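Local coordinates for protein beta-galactoside alpha-2,6-sialyltransferase (Photobacterium sp., PDB 2Z4T) that probably transfers sialic acid from a CMP-activated donor to the galactose of acceptors such as lactose, forming an alpha-2,6 linkage, at residues 253-264 with 277-286. Numbering follows the deposited sequence.
Sequences LKIGKDYLEDVI and SSVYNWQKLY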
loop_
_atom_site.group_PDB
_atom_site.type_symbol
_atom_site.label_atom_id
_atom_site.label_comp_id
_atom_site.label_asym_id
_atom_site.label_seq_id
_atom_site.Cartn_x
_atom_site.Cartn_y
_atom_site.Cartn_z
ATOM N N LEU A 253 -18.034 -20.369 -4.062
ATOM C CA LEU A 253 -17.955 -19.017 -3.538
ATOM C C LEU A 253 -19.014 -18.754 -2.464
ATOM O O LEU A 253 -18.712 -18.121 -1.448
ATOM C CB LEU A 253 -18.035 -17.991 -4.668
ATOM C CG LEU A 253 -16.852 -18.009 -5.636
ATOM C CD1 LEU A 253 -17.230 -17.364 -6.950
ATOM C CD2 LEU A 253 -15.653 -17.309 -5.017
ATOM N N LYS A 254 -20.234 -19.242 -2.684
ATOM C CA LYS A 254 -21.309 -19.064 -1.704
ATOM C C LYS A 254 -21.034 -19.838 -0.411
ATOM O O LYS A 254 -21.329 -19.370 0.687
ATOM C CB LYS A 254 -22.666 -19.472 -2.289
ATOM C CG LYS A 254 -23.274 -18.455 -3.247
ATOM C CD LYS A 254 -24.369 -19.124 -4.070
ATOM C CE LYS A 254 -25.366 -18.124 -4.678
ATOM N NZ LYS A 254 -26.424 -18.869 -5.448
ATOM N N ILE A 255 -20.475 -21.031 -0.548
ATOM C CA ILE A 255 -20.014 -21.785 0.604
ATOM C C ILE A 255 -18.906 -20.983 1.280
ATOM O O ILE A 255 -18.847 -20.933 2.505
ATOM C CB ILE A 255 -19.549 -23.199 0.206
ATOM C CG1 ILE A 255 -20.777 -24.042 -0.152
ATOM C CG2 ILE A 255 -18.727 -23.844 1.327
ATOM C CD1 ILE A 255 -20.476 -25.299 -1.005
ATOM N N GLY A 256 -18.065 -20.331 0.474
ATOM C CA GLY A 256 -17.070 -19.409 0.983
ATOM C C GLY A 256 -17.622 -18.302 1.883
ATOM O O GLY A 256 -17.055 -18.033 2.945
ATOM N N LYS A 257 -18.724 -17.665 1.476
ATOM C CA LYS A 257 -19.344 -16.626 2.286
ATOM C C LYS A 257 -19.807 -17.123 3.660
ATOM O O LYS A 257 -19.518 -16.491 4.676
ATOM C CB LYS A 257 -20.495 -15.941 1.549
ATOM C CG LYS A 257 -21.522 -15.317 2.481
ATOM C CD LYS A 257 -22.172 -14.119 1.865
ATOM C CE LYS A 257 -23.612 -13.942 2.323
ATOM N NZ LYS A 257 -23.766 -13.859 3.802
ATOM N N ASP A 258 -20.533 -18.238 3.682
ATOM C CA ASP A 258 -21.089 -18.762 4.938
ATOM C C ASP A 258 -19.956 -19.154 5.874
ATOM O O ASP A 258 -20.020 -18.922 7.087
ATOM C CB ASP A 258 -22.002 -19.970 4.685
ATOM C CG ASP A 258 -23.205 -19.622 3.820
ATOM O OD1 ASP A 258 -23.778 -18.522 3.982
ATOM O OD2 ASP A 258 -23.587 -20.455 2.978
ATOM N N TYR A 259 -18.912 -19.730 5.282
ATOM C CA TYR A 259 -17.757 -20.180 6.032
ATOM C C TYR A 259 -17.096 -18.982 6.699
ATOM O O TYR A 259 -16.898 -18.983 7.930
ATOM C CB TYR A 259 -16.764 -20.922 5.134
ATOM C CG TYR A 259 -15.460 -21.186 5.831
ATOM C CD1 TYR A 259 -15.331 -22.228 6.757
ATOM C CD2 TYR A 259 -14.352 -20.372 5.590
ATOM C CE1 TYR A 259 -14.109 -22.445 7.413
ATOM C CE2 TYR A 259 -13.151 -20.585 6.228
ATOM C CZ TYR A 259 -13.027 -21.613 7.131
ATOM O OH TYR A 259 -11.812 -21.793 7.747
ATOM N N LEU A 260 -16.793 -17.970 5.885
ATOM C CA LEU A 260 -16.161 -16.742 6.360
ATOM C C LEU A 260 -17.039 -16.065 7.408
ATOM O O LEU A 260 -16.552 -15.677 8.476
ATOM C CB LEU A 260 -15.833 -15.782 5.192
ATOM C CG LEU A 260 -15.044 -14.506 5.500
ATOM C CD1 LEU A 260 -13.710 -14.836 6.136
ATOM C CD2 LEU A 260 -14.805 -13.654 4.265
ATOM N N GLU A 261 -18.333 -15.949 7.111
ATOM C CA GLU A 261 -19.296 -15.409 8.063
ATOM C C GLU A 261 -19.289 -16.131 9.416
ATOM O O GLU A 261 -19.279 -15.482 10.458
ATOM C CB GLU A 261 -20.712 -15.404 7.484
ATOM C CG GLU A 261 -21.645 -14.478 8.266
ATOM C CD GLU A 261 -22.960 -14.228 7.570
ATOM O OE1 GLU A 261 -23.355 -15.061 6.713
ATOM O OE2 GLU A 261 -23.593 -13.194 7.885
ATOM N N ASP A 262 -19.287 -17.464 9.381
ATOM C CA ASP A 262 -19.289 -18.283 10.589
ATOM C C ASP A 262 -18.003 -18.190 11.392
ATOM O O ASP A 262 -18.033 -18.272 12.629
ATOM C CB ASP A 262 -19.578 -19.751 10.252
ATOM C CG ASP A 262 -21.015 -19.981 9.830
ATOM O OD1 ASP A 262 -21.877 -19.105 10.090
ATOM O OD2 ASP A 262 -21.274 -21.035 9.218
ATOM N N VAL A 263 -16.881 -18.052 10.688
ATOM C CA VAL A 263 -15.584 -17.905 11.334
ATOM C C VAL A 263 -15.543 -16.571 12.104
ATOM O O VAL A 263 -15.218 -16.544 13.291
ATOM C CB VAL A 263 -14.423 -18.035 10.304
ATOM C CG1 VAL A 263 -13.127 -17.501 10.867
ATOM C CG2 VAL A 263 -14.249 -19.481 9.857
ATOM N N ILE A 264 -15.912 -15.484 11.430
ATOM C CA ILE A 264 -15.995 -14.159 12.061
ATOM C C ILE A 264 -17.009 -14.108 13.234
ATOM O O ILE A 264 -16.725 -13.518 14.279
ATOM C CB ILE A 264 -16.265 -13.054 11.013
ATOM C CG1 ILE A 264 -15.044 -12.893 10.090
ATOM C CG2 ILE A 264 -16.593 -11.728 11.699
ATOM C CD1 ILE A 264 -15.290 -12.128 8.780
ATOM N N SER A 277 -11.603 -19.520 -2.313
ATOM C CA SER A 277 -13.032 -19.345 -2.074
ATOM C C SER A 277 -13.357 -18.502 -0.834
ATOM O O SER A 277 -14.473 -18.005 -0.700
ATOM C CB SER A 277 -13.740 -20.706 -2.019
ATOM O OG SER A 277 -13.362 -21.443 -0.871
ATOM N N SER A 278 -12.402 -18.356 0.078
ATOM C CA SER A 278 -12.578 -17.432 1.192
ATOM C C SER A 278 -12.178 -16.002 0.822
ATOM O O SER A 278 -12.870 -15.064 1.181
ATOM C CB SER A 278 -11.809 -17.890 2.435
ATOM O OG SER A 278 -12.496 -18.953 3.110
ATOM N N VAL A 279 -11.080 -15.823 0.099
ATOM C CA VAL A 279 -10.579 -14.466 -0.076
ATOM C C VAL A 279 -11.448 -13.556 -0.949
ATOM O O VAL A 279 -11.335 -12.319 -0.856
ATOM C CB VAL A 279 -9.072 -14.396 -0.464
ATOM C CG1 VAL A 279 -8.249 -15.139 0.577
ATOM C CG2 VAL A 279 -8.808 -14.924 -1.836
ATOM N N TYR A 280 -12.319 -14.161 -1.760
ATOM C CA TYR A 280 -13.198 -13.403 -2.643
ATOM C C TYR A 280 -14.638 -13.291 -2.143
ATOM O O TYR A 280 -15.572 -13.282 -2.929
ATOM C CB TYR A 280 -13.106 -13.913 -4.091
ATOM C CG TYR A 280 -11.700 -13.751 -4.639
ATOM C CD1 TYR A 280 -11.169 -12.483 -4.850
ATOM C CD2 TYR A 280 -10.881 -14.871 -4.892
ATOM C CE1 TYR A 280 -9.865 -12.306 -5.330
ATOM C CE2 TYR A 280 -9.591 -14.718 -5.371
ATOM C CZ TYR A 280 -9.084 -13.422 -5.583
ATOM O OH TYR A 280 -7.799 -13.236 -6.032
ATOM N N ASN A 281 -14.804 -13.180 -0.826
ATOM C CA ASN A 281 -16.120 -12.962 -0.230
ATOM C C ASN A 281 -16.219 -11.722 0.646
ATOM O O ASN A 281 -17.308 -11.437 1.171
ATOM C CB ASN A 281 -16.584 -14.189 0.558
ATOM C CG ASN A 281 -17.286 -15.190 -0.306
ATOM O OD1 ASN A 281 -16.734 -16.233 -0.647
ATOM N ND2 ASN A 281 -18.506 -14.878 -0.687
ATOM N N TRP A 282 -15.121 -10.967 0.792
ATOM C CA TRP A 282 -15.161 -9.751 1.625
ATOM C C TRP A 282 -16.341 -8.844 1.268
ATOM O O TRP A 282 -17.043 -8.352 2.153
ATOM C CB TRP A 282 -13.827 -8.971 1.620
ATOM C CG TRP A 282 -12.685 -9.754 2.234
ATOM C CD1 TRP A 282 -11.530 -10.156 1.612
ATOM C CD2 TRP A 282 -12.610 -10.261 3.576
ATOM N NE1 TRP A 282 -10.748 -10.873 2.483
ATOM C CE2 TRP A 282 -11.383 -10.946 3.697
ATOM C CE3 TRP A 282 -13.449 -10.182 4.691
ATOM C CZ2 TRP A 282 -10.982 -11.559 4.891
ATOM C CZ3 TRP A 282 -13.054 -10.803 5.874
ATOM C CH2 TRP A 282 -11.832 -11.477 5.966
ATOM N N GLN A 283 -16.570 -8.680 -0.030
ATOM C CA GLN A 283 -17.607 -7.789 -0.555
ATOM C C GLN A 283 -19.026 -8.261 -0.260
ATOM O O GLN A 283 -19.973 -7.467 -0.329
ATOM C CB GLN A 283 -17.435 -7.607 -2.077
ATOM C CG GLN A 283 -17.985 -8.752 -2.947
ATOM C CD GLN A 283 -17.127 -10.010 -2.933
ATOM O OE1 GLN A 283 -16.192 -10.142 -2.140
ATOM N NE2 GLN A 283 -17.448 -10.946 -3.820
ATOM N N LYS A 284 -19.182 -9.547 0.047
ATOM C CA LYS A 284 -20.496 -10.081 0.401
ATOM C C LYS A 284 -20.859 -9.798 1.853
ATOM O O LYS A 284 -22.012 -9.951 2.232
ATOM C CB LYS A 284 -20.548 -11.589 0.156
ATOM C CG LYS A 284 -20.409 -12.002 -1.293
ATOM C CD LYS A 284 -21.589 -11.540 -2.127
ATOM C CE LYS A 284 -21.168 -11.347 -3.558
ATOM N NZ LYS A 284 -22.320 -11.377 -4.483
ATOM N N LEU A 285 -19.877 -9.392 2.665
ATOM C CA LEU A 285 -20.091 -9.215 4.105
ATOM C C LEU A 285 -19.817 -7.810 4.581
ATOM O O LEU A 285 -20.203 -7.455 5.696
ATOM C CB LEU A 285 -19.238 -10.195 4.916
ATOM C CG LEU A 285 -19.491 -11.703 4.757
ATOM C CD1 LEU A 285 -18.323 -12.503 5.281
ATOM C CD2 LEU A 285 -20.715 -12.085 5.511
ATOM N N TYR A 286 -19.146 -7.009 3.757
ATOM C CA TYR A 286 -18.706 -5.690 4.166
ATOM C C TYR A 286 -18.638 -4.825 2.933
ATOM O O TYR A 286 -18.552 -5.353 1.831
ATOM C CB TYR A 286 -17.311 -5.753 4.800
ATOM C CG TYR A 286 -17.237 -6.536 6.080
ATOM C CD1 TYR A 286 -16.794 -7.861 6.084
ATOM C CD2 TYR A 286 -17.603 -5.962 7.291
ATOM C CE1 TYR A 286 -16.743 -8.606 7.261
ATOM C CE2 TYR A 286 -17.549 -6.695 8.486
ATOM C CZ TYR A 286 -17.112 -8.021 8.457
ATOM O OH TYR A 286 -17.044 -8.753 9.627
#
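Leu260 projects from helix 249-265 into the angle between Trp282 and Leu285. With its CG anti to the backbone N (chi1 -174°), the side chain reaches the opposite segment, and CD2 sits over one face of the indole, 3.8 Å from the centroid of the six-membered ring and 17° off its normal, a CH-pi contact. The same methyl lies 3.8 Å from Leu285 CD1. Trp282 NE1 hydrogen-bonds to Ser205 OG, and the side chain also touches Leu213 and, on strand 222-230, Ile227 and Leu229. One turn beyond Leu260, Ile264 CD1 meets the edge of the indole, 3.9 Å from Trp282 CZ3, and also the edge of the Tyr286 ring.

The two methyls of Leu285 have different partners. While CD1 faces Leu260, CD2 runs along Glu261 from CB to the carboxylate, nearest its CD at 3.7 Å, and lies beside the salt bridge of Lys257 NZ with Glu261 OE1, whose hydrogen bond is weak (3.2 Å). Lys257, bent at chi3 and chi4, crosses Lys284 at about a right angle, its CD 3.5 Å from Lys284 CB. At the other end Gly256 permits close backbone approach, with a CA-H...O contact from its CA to Ser277 O (3.4 Å).

An apolar interior flanked by an intrahelical ion pair thus joins helix 249-265 to the segment leading into strand 288-292 of the GT-B fold, with Leu260, Ile264, Trp282 and Leu285 packing by apolar and CH-pi contacts.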